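Local atomic coordinates of ferric-siderophore receptor protein (Streptomyces coelicolor, PDB entry 6ENK), a protein that probably captures ferric hydroxamate siderophores such as ferrioxamine B outside the cell and passes them on for uptake. Residues A[45-50]-A[64-69]. Sequence-based numbering, arbitrary orientation.
Sequences PANIVA and EVKGVF
The Phe-69 ring meets Val-49 at its edge: methyl CG1 lies near the ring plane, 3.9 Å from CD1, while the backbone carbonyl carbon of Ala-50 approaches obliquely. Chi1 of Phe-69, 59°, places its CG between its own backbone N and carbonyl carbon, a torsion that turns the ring back across strand 48-51, far enough to touch Leu-114 on strand 113-118 beyond it. The other flat group, the amide of Asn-47, offers OD1 to Lys-66 NZ at 3.0 Å, the donor tilted 15° from the carbonyl plane; its ND2 is held by the carbonyl of Ala-110. Bends at chi2 and chi4 fold the lysine chain over the loop, and NZ adds a weak bond to Ala-46 O. Between the two backbones a water joins Ala-46 O, Ile-48 N and Glu-64 O, bridging where direct pairing has not begun.

Ile-48 O is gripped twice, in its carbonyl plane, by Lys-66 N (2.8 Å) and Gly-67 N (3.3 Å). Regular pairing follows: Ala-50 N donates to Gly-67 O at 2.9 Å, and Phe-69 N to Ala-50 O at 3.2 Å. On the face carrying Ala-50, Val-65 CG1 lies 4.0 Å from Ala-50 CB, and Val-65 CG2 meets Ile-48 CG2; helix 52-59 covers Ala-50, Val-65 and Val-68 through Ala-55, Leu-58 and Thr-52.

The axes of strands 48-50 and 67-69 approach to 4.7 Å at 16°, so they run parallel, and because helix 52-59 links them the unit is a beta-alpha-beta crossover in the five-stranded sheet of one lobe, as expected for a siderophore-binding protein of the periplasmic binding protein family.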
loop_
_atom_site.group_PDB
_atom_site.type_symbol
_atom_site.label_atom_id
_atom_site.label_comp_id
_atom_site.label_asym_id
_atom_site.label_seq_id
_atom_site.Cartn_x
_atom_site.Cartn_y
_atom_site.Cartn_z
ATOM N N PRO A 45 1.292 20.652 -13.763
ATOM C CA PRO A 45 2.678 20.157 -13.850
ATOM C C PRO A 45 2.843 19.052 -14.881
ATOM O O PRO A 45 2.068 18.098 -14.889
ATOM C CB PRO A 45 2.977 19.638 -12.430
ATOM C CG PRO A 45 1.685 19.583 -11.711
ATOM C CD PRO A 45 0.781 20.580 -12.375
ATOM N N ALA A 46 3.812 19.244 -15.776
ATOM C CA ALA A 46 4.207 18.253 -16.760
ATOM C C ALA A 46 5.282 17.339 -16.194
ATOM O O ALA A 46 5.348 16.185 -16.586
ATOM C CB ALA A 46 4.712 18.932 -18.027
ATOM N N ASN A 47 6.118 17.855 -15.279
ATOM C CA ASN A 47 7.248 17.103 -14.739
ATOM C C ASN A 47 6.930 16.667 -13.312
ATOM O O ASN A 47 7.426 17.231 -12.346
ATOM C CB ASN A 47 8.530 17.928 -14.779
ATOM C CG ASN A 47 8.912 18.347 -16.184
ATOM O OD1 ASN A 47 8.437 17.780 -17.162
ATOM N ND2 ASN A 47 9.827 19.300 -16.282
ATOM N N ILE A 48 6.082 15.657 -13.217
ATOM C CA ILE A 48 5.689 15.069 -11.951
ATOM C C ILE A 48 6.696 13.987 -11.551
ATOM O O ILE A 48 7.082 13.145 -12.376
ATOM C CB ILE A 48 4.289 14.430 -12.062
ATOM C CG1 ILE A 48 3.237 15.482 -12.485
ATOM C CG2 ILE A 48 3.892 13.781 -10.739
ATOM C CD1 ILE A 48 1.867 14.899 -12.829
ATOM N N VAL A 49 7.121 14.018 -10.292
ATOM C CA VAL A 49 7.930 12.955 -9.695
ATOM C C VAL A 49 7.111 12.378 -8.557
ATOM O O VAL A 49 6.539 13.133 -7.765
ATOM C CB VAL A 49 9.294 13.482 -9.212
ATOM C CG1 VAL A 49 10.028 12.452 -8.372
ATOM C CG2 VAL A 49 10.129 13.896 -10.419
ATOM N N ALA A 50 7.028 11.047 -8.474
ATOM C CA ALA A 50 6.168 10.417 -7.475
ATOM C C ALA A 50 6.755 9.158 -6.872
ATOM O O ALA A 50 7.482 8.416 -7.536
ATOM C CB ALA A 50 4.819 10.102 -8.068
ATOM N N GLU A 64 0.536 10.563 -16.503
ATOM C CA GLU A 64 1.927 10.139 -16.640
ATOM C C GLU A 64 2.793 10.927 -15.664
ATOM O O GLU A 64 2.542 12.116 -15.387
ATOM C CB GLU A 64 2.419 10.381 -18.083
ATOM C CG GLU A 64 3.795 9.807 -18.428
ATOM C CD GLU A 64 4.576 10.593 -19.496
ATOM O OE1 GLU A 64 4.431 11.834 -19.640
ATOM O OE2 GLU A 64 5.378 9.949 -20.198
ATOM N N VAL A 65 3.802 10.241 -15.137
ATOM C CA VAL A 65 4.786 10.821 -14.249
ATOM C C VAL A 65 6.143 10.711 -14.968
ATOM O O VAL A 65 6.342 9.818 -15.797
ATOM C CB VAL A 65 4.718 10.064 -12.897
ATOM C CG1 VAL A 65 5.832 10.432 -11.974
ATOM C CG2 VAL A 65 3.401 10.346 -12.195
ATOM N N LYS A 66 7.060 11.626 -14.677
ATOM C CA LYS A 66 8.379 11.632 -15.316
ATOM C C LYS A 66 9.403 10.821 -14.535
ATOM O O LYS A 66 10.243 10.148 -15.138
ATOM C CB LYS A 66 8.904 13.055 -15.536
ATOM C CG LYS A 66 8.108 13.894 -16.540
ATOM C CD LYS A 66 8.009 13.298 -17.945
ATOM C CE LYS A 66 7.116 14.131 -18.857
ATOM N NZ LYS A 66 7.573 15.544 -18.969
ATOM N N GLY A 67 9.341 10.897 -13.208
ATOM C CA GLY A 67 10.266 10.166 -12.361
ATOM C C GLY A 67 9.554 9.472 -11.218
ATOM O O GLY A 67 8.483 9.929 -10.745
ATOM N N VAL A 68 10.149 8.372 -10.782
ATOM C CA VAL A 68 9.636 7.631 -9.638
ATOM C C VAL A 68 10.749 7.330 -8.654
ATOM O O VAL A 68 11.928 7.302 -9.021
ATOM C CB VAL A 68 8.916 6.320 -10.039
ATOM C CG1 VAL A 68 7.736 6.640 -10.943
ATOM C CG2 VAL A 68 9.868 5.340 -10.729
ATOM N N PHE A 69 10.351 7.116 -7.407
ATOM C CA PHE A 69 11.244 6.624 -6.380
ATOM C C PHE A 69 10.510 5.634 -5.489
ATOM O O PHE A 69 9.355 5.888 -5.073
ATOM C CB PHE A 69 11.844 7.790 -5.577
ATOM C CG PHE A 69 10.833 8.668 -4.901
ATOM C CD1 PHE A 69 10.226 9.710 -5.588
ATOM C CD2 PHE A 69 10.535 8.502 -3.546
ATOM C CE1 PHE A 69 9.304 10.534 -4.942
ATOM C CE2 PHE A 69 9.620 9.322 -2.913
ATOM C CZ PHE A 69 9.011 10.346 -3.607
HETATM O O HOH W 1 4.846 14.026 -15.373
#